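Local coordinates for Serine/threonine protein phosphatase Stp1 (PDB 2PK0) that dephosphorylates phosphoserine and phosphothreonine residues of proteins, as a bacterial metal-dependent phosphatase of the PP2C family with magnesium ions in its active site, at residues P35-D41 with T104-A110; N222-I226 with I238-L242. Residue numbers count along the deposited sequence, not the author numbering.

Contact 1: P35-D41 with T104-A110; sequences PLIILAD and TTIEAVA. With MG (magnesium ion), chain E; MG (magnesium ion), chain F.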
loop_
_atom_site.group_PDB
_atom_site.type_symbol
_atom_site.label_atom_id
_atom_site.label_comp_id
_atom_site.label_asym_id
_atom_site.label_seq_id
_atom_site.Cartn_x
_atom_site.Cartn_y
_atom_site.Cartn_z
ATOM N N PRO A 35 3.323 -14.989 5.362
ATOM C CA PRO A 35 2.325 -14.275 4.587
ATOM C C PRO A 35 2.898 -13.022 3.948
ATOM O O PRO A 35 3.780 -12.392 4.526
ATOM C CB PRO A 35 1.257 -13.871 5.619
ATOM C CG PRO A 35 1.789 -14.185 6.941
ATOM C CD PRO A 35 3.157 -14.786 6.812
ATOM N N LEU A 36 2.391 -12.668 2.766
ATOM C CA LEU A 36 2.736 -11.423 2.117
ATOM C C LEU A 36 1.464 -10.772 1.595
ATOM O O LEU A 36 0.613 -11.432 1.015
ATOM C CB LEU A 36 3.705 -11.687 0.967
ATOM C CG LEU A 36 4.182 -10.501 0.129
ATOM C CD1 LEU A 36 5.335 -9.754 0.794
ATOM C CD2 LEU A 36 4.597 -10.987 -1.225
ATOM N N ILE A 37 1.345 -9.468 1.803
ATOM C CA ILE A 37 0.193 -8.698 1.375
ATOM C C ILE A 37 0.721 -7.678 0.409
ATOM O O ILE A 37 1.686 -6.979 0.714
ATOM C CB ILE A 37 -0.409 -7.946 2.547
ATOM C CG1 ILE A 37 -1.027 -8.921 3.545
ATOM C CG2 ILE A 37 -1.436 -6.945 2.072
ATOM C CD1 ILE A 37 -1.232 -8.325 4.885
ATOM N N ILE A 38 0.126 -7.628 -0.782
ATOM C CA ILE A 38 0.518 -6.678 -1.793
ATOM C C ILE A 38 -0.659 -5.814 -2.222
ATOM O O ILE A 38 -1.655 -6.320 -2.708
ATOM C CB ILE A 38 1.097 -7.376 -3.028
ATOM C CG1 ILE A 38 2.011 -8.520 -2.624
ATOM C CG2 ILE A 38 1.896 -6.388 -3.867
ATOM C CD1 ILE A 38 2.710 -9.140 -3.807
ATOM N N LEU A 39 -0.516 -4.502 -2.045
ATOM C CA LEU A 39 -1.512 -3.515 -2.465
ATOM C C LEU A 39 -0.908 -2.640 -3.567
ATOM O O LEU A 39 0.234 -2.169 -3.429
ATOM C CB LEU A 39 -1.917 -2.643 -1.264
ATOM C CG LEU A 39 -3.084 -1.645 -1.353
ATOM C CD1 LEU A 39 -3.691 -1.430 -0.004
ATOM C CD2 LEU A 39 -2.687 -0.273 -1.926
ATOM N N ALA A 40 -1.666 -2.379 -4.637
ATOM C CA ALA A 40 -1.126 -1.574 -5.735
ATOM C C ALA A 40 -2.137 -0.616 -6.296
ATOM O O ALA A 40 -3.257 -1.004 -6.586
ATOM C CB ALA A 40 -0.597 -2.456 -6.828
ATOM N N ASP A 41 -1.744 0.639 -6.457
ATOM C CA ASP A 41 -2.629 1.619 -7.056
ATOM C C ASP A 41 -2.132 1.970 -8.469
ATOM O O ASP A 41 -1.161 2.702 -8.629
ATOM C CB ASP A 41 -2.719 2.850 -6.147
ATOM C CG ASP A 41 -3.579 3.979 -6.712
ATOM O OD1 ASP A 41 -3.987 3.999 -7.904
ATOM O OD2 ASP A 41 -3.863 4.903 -5.932
ATOM N N THR A 104 2.125 1.905 -11.518
ATOM C CA THR A 104 1.424 1.639 -10.281
ATOM C C THR A 104 2.215 2.015 -9.027
ATOM O O THR A 104 3.433 2.015 -9.040
ATOM C CB THR A 104 0.971 0.167 -10.190
ATOM O OG1 THR A 104 0.312 -0.032 -8.936
ATOM C CG2 THR A 104 2.147 -0.779 -10.291
ATOM N N THR A 105 1.521 2.348 -7.941
ATOM C CA THR A 105 2.179 2.389 -6.638
ATOM C C THR A 105 2.367 0.952 -6.146
ATOM O O THR A 105 1.750 0.027 -6.675
ATOM C CB THR A 105 1.350 3.123 -5.559
ATOM O OG1 THR A 105 0.230 2.315 -5.176
ATOM C CG2 THR A 105 0.880 4.466 -6.034
ATOM N N ILE A 106 3.192 0.756 -5.125
ATOM C CA ILE A 106 3.186 -0.532 -4.422
ATOM C C ILE A 106 3.369 -0.423 -2.905
ATOM O O ILE A 106 4.082 0.451 -2.409
ATOM C CB ILE A 106 4.207 -1.551 -5.000
ATOM C CG1 ILE A 106 3.701 -2.982 -4.777
ATOM C CG2 ILE A 106 5.616 -1.358 -4.409
ATOM C CD1 ILE A 106 4.765 -4.046 -4.957
ATOM N N GLU A 107 2.656 -1.288 -2.188
ATOM C CA GLU A 107 2.972 -1.630 -0.807
ATOM C C GLU A 107 3.069 -3.148 -0.713
ATOM O O GLU A 107 2.100 -3.864 -1.014
ATOM C CB GLU A 107 1.898 -1.140 0.180
ATOM C CG GLU A 107 1.576 0.342 0.149
ATOM C CD GLU A 107 2.793 1.238 0.323
ATOM O OE1 GLU A 107 3.715 0.888 1.079
ATOM O OE2 GLU A 107 2.845 2.303 -0.316
ATOM N N ALA A 108 4.232 -3.638 -0.309
ATOM C CA ALA A 108 4.413 -5.060 -0.172
ATOM C C ALA A 108 4.850 -5.314 1.256
ATOM O O ALA A 108 5.843 -4.759 1.712
ATOM C CB ALA A 108 5.449 -5.557 -1.161
ATOM N N VAL A 109 4.071 -6.107 1.982
ATOM C CA VAL A 109 4.287 -6.288 3.419
ATOM C C VAL A 109 4.335 -7.765 3.732
ATOM O O VAL A 109 3.391 -8.491 3.409
ATOM C CB VAL A 109 3.138 -5.686 4.253
ATOM C CG1 VAL A 109 3.450 -5.784 5.743
ATOM C CG2 VAL A 109 2.878 -4.260 3.872
ATOM N N ALA A 110 5.434 -8.207 4.337
ATOM C CA ALA A 110 5.566 -9.589 4.777
ATOM C C ALA A 110 5.618 -9.629 6.300
ATOM O O ALA A 110 6.223 -8.740 6.921
ATOM C CB ALA A 110 6.799 -10.197 4.215
HETATM MG MG MG E . -4.977 4.601 -9.470
HETATM MG MG MG F . -5.570 6.403 -5.908
HETATM O O HOH W 1 -3.891 6.585 -9.642
HETATM O O HOH W 2 -5.966 5.448 -10.758
HETATM O O HOH W 3 -5.926 5.941 -8.019
HETATM O O HOH W 4 -6.466 3.399 -8.706
HETATM O O HOH W 5 -4.410 7.926 -6.906
#
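How an antiparallel ladder can carry a metal ligand is illustrated by 35-41 and 104-110. In its two hydrogen-bonded pairs, Ile37 N to Val109 O and Val109 N to Ile37 O are both 2.8 Å, Leu39 N to Glu107 O and Glu107 N to Leu39 O both 2.9 Å. The backbones of Leu36, Ile38 and Ala40 hydrogen-bond instead with Phe28, Asn26 and Phe24 of strand 23-29. At Asp41 the pattern changes: its O accepts Thr105 N at 2.8 Å, but its N donates to a side chain, Thr105 OG1, at 2.9 Å. That hydroxyl also bonds Ser124; Thr104 OG1 donates to Thr105 O, and His120 satisfies Glu107 OE2. Asp41 bridges two magnesium ions: OD1 is 1.9 Å from that of chain E, which Gly42 O also binds, and OD2 2.3 Å from that of chain F, shared with Asp197 and Asp236. Water 3 also joins this binuclear centre, characteristic of PP2C phosphatases. The chemistry implies an aspartate backbone held by Thr105 amide and hydroxyl, leaving both carboxylate oxygens to the metals.

Contact 2: N222-I226 with I238-L242; sequences NQDLI and ITVAL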
loop_
_atom_site.group_PDB
_atom_site.type_symbol
_atom_site.label_atom_id
_atom_site.label_comp_id
_atom_site.label_asym_id
_atom_site.label_seq_id
_atom_site.Cartn_x
_atom_site.Cartn_y
_atom_site.Cartn_z
ATOM N N ASN A 222 -13.459 -2.876 8.139
ATOM C CA ASN A 222 -12.943 -2.548 6.827
ATOM C C ASN A 222 -14.069 -2.028 5.951
ATOM O O ASN A 222 -13.875 -1.081 5.194
ATOM C CB ASN A 222 -12.302 -3.782 6.198
ATOM C CG ASN A 222 -11.049 -3.457 5.378
ATOM O OD1 ASN A 222 -10.859 -2.331 4.906
ATOM N ND2 ASN A 222 -10.193 -4.462 5.202
ATOM N N GLN A 223 -15.250 -2.629 6.082
ATOM C CA GLN A 223 -16.456 -2.170 5.386
ATOM C C GLN A 223 -16.845 -0.763 5.832
ATOM O O GLN A 223 -17.198 0.074 5.011
ATOM C CB GLN A 223 -17.620 -3.163 5.581
ATOM C CG GLN A 223 -18.849 -2.901 4.704
ATOM C CD GLN A 223 -18.485 -2.645 3.240
ATOM O OE1 GLN A 223 -18.588 -1.508 2.744
ATOM N NE2 GLN A 223 -18.037 -3.705 2.542
ATOM N N ASP A 224 -16.728 -0.496 7.130
ATOM C CA ASP A 224 -17.003 0.834 7.679
ATOM C C ASP A 224 -16.034 1.897 7.200
ATOM O O ASP A 224 -16.399 3.051 7.087
ATOM C CB ASP A 224 -16.949 0.808 9.208
ATOM C CG ASP A 224 -18.165 0.167 9.832
ATOM O OD1 ASP A 224 -19.124 -0.165 9.111
ATOM O OD2 ASP A 224 -18.160 0.007 11.063
ATOM N N LEU A 225 -14.799 1.501 6.940
ATOM C CA LEU A 225 -13.777 2.405 6.428
ATOM C C LEU A 225 -14.099 2.876 5.012
ATOM O O LEU A 225 -13.945 4.061 4.710
ATOM C CB LEU A 225 -12.402 1.737 6.451
ATOM C CG LEU A 225 -11.650 1.618 7.779
ATOM C CD1 LEU A 225 -10.308 0.924 7.562
ATOM C CD2 LEU A 225 -11.412 2.972 8.390
ATOM N N ILE A 226 -14.559 1.968 4.149
ATOM C CA ILE A 226 -14.818 2.371 2.772
ATOM C C ILE A 226 -16.155 3.098 2.634
ATOM O O ILE A 226 -16.296 3.987 1.786
ATOM C CB ILE A 226 -14.603 1.218 1.712
ATOM C CG1 ILE A 226 -15.736 0.205 1.736
ATOM C CG2 ILE A 226 -13.251 0.509 1.913
ATOM C CD1 ILE A 226 -16.868 0.510 0.804
ATOM N N ILE A 238 -10.808 3.103 -3.403
ATOM C CA ILE A 238 -10.372 2.899 -2.016
ATOM C C ILE A 238 -10.010 1.446 -1.850
ATOM O O ILE A 238 -10.756 0.581 -2.297
ATOM C CB ILE A 238 -11.505 3.168 -1.060
ATOM C CG1 ILE A 238 -12.343 4.345 -1.559
ATOM C CG2 ILE A 238 -10.969 3.397 0.304
ATOM C CD1 ILE A 238 -13.785 4.297 -1.095
ATOM N N THR A 239 -8.873 1.163 -1.219
ATOM C CA THR A 239 -8.378 -0.210 -1.113
ATOM C C THR A 239 -7.588 -0.345 0.166
ATOM O O THR A 239 -6.674 0.434 0.395
ATOM C CB THR A 239 -7.502 -0.570 -2.322
ATOM O OG1 THR A 239 -8.338 -0.666 -3.487
ATOM C CG2 THR A 239 -6.822 -1.898 -2.126
ATOM N N VAL A 240 -7.976 -1.289 1.031
ATOM C CA VAL A 240 -7.396 -1.376 2.373
ATOM C C VAL A 240 -7.052 -2.814 2.775
ATOM O O VAL A 240 -7.861 -3.731 2.595
ATOM C CB VAL A 240 -8.337 -0.754 3.468
ATOM C CG1 VAL A 240 -7.607 -0.583 4.786
ATOM C CG2 VAL A 240 -8.884 0.594 3.047
ATOM N N ALA A 241 -5.844 -3.013 3.300
ATOM C CA ALA A 241 -5.521 -4.233 4.041
ATOM C C ALA A 241 -5.399 -3.912 5.518
ATOM O O ALA A 241 -4.658 -2.998 5.909
ATOM C CB ALA A 241 -4.237 -4.835 3.551
ATOM N N LEU A 242 -6.119 -4.654 6.347
ATOM C CA LEU A 242 -5.996 -4.489 7.792
ATOM C C LEU A 242 -5.459 -5.759 8.388
ATOM O O LEU A 242 -5.908 -6.839 8.014
ATOM C CB LEU A 242 -7.341 -4.195 8.436
ATOM C CG LEU A 242 -8.031 -2.868 8.162
ATOM C CD1 LEU A 242 -9.460 -2.995 8.636
ATOM C CD2 LEU A 242 -7.330 -1.738 8.879
#
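When a helix lies on a sheet, the residues that face it are chosen by the twofold repeat of the strand, and 222-226 over 238-242 makes the rule concrete. Ile238, Val240 and Leu242 direct their CA-to-CB bonds toward the helix, whereas Thr239 and Ala241 direct theirs away. From the helix come Asn222, Leu225 and Ile226. Ile226 adopts the p rotamer, chi1 75°, with chi2 near 91°, between the usual wells; its CG2 comes to 4.0 Å from Ile238 CG2. Ile238, m at chi1 and t at chi2, sends CD1 to within 3.8 Å of the carbonyl O of Ile226.

The segment axes approach to 9.3 Å and run at 154°, so the chain reverses between helix 218-231 and strand 238-245. The helix belongs to an outer layer of the PP2C α/β sandwich, the strand to one of its two central antiparallel sheets, where it lies between 6-13 and 191-195.

Leu225, m then t, extends CD1 to 4.2 Å from both Val240 CG1 and Leu242 CD1; Val240 presents that methyl from a t rotamer, chi1 -168°. Leu225 also touches Leu199 and Ile208 of helices 197-200 and 205-212. Leu242 has the same m, t combination, and its CD1 reaches Asn222 CG at 3.7 Å. Asn222 is the polar exception: chi1 of -143° lies between wells and carries the amide over the strand, placing OD1 3.3 Å from Val240 CB, a van der Waals contact, while ND2 makes a weak hydrogen bond to Ser9 OG on strand 6-13.

How the contacts relate
Both contacts are buried, yet they represent different layers of the sandwich. Contact 1 joins neighbouring strands within one central sheet, close to the middle of the chain; contact 2 seats a helix on the outer face of the other sheet, farther out. The first is therefore held by main-chain hydrogen bonds and ends in metal coordination, the second by apolar side-chain packing. They meet where the sheets face each other: Leu39 CD1 lies 3.5 Å from Thr239 O, and Ile37 CG2 3.8 Å from Ala241 CB. Thr239 and Ala241, turned away from the helix in contact 2, thus help line the interface that contact 1 supplies from across the sandwich.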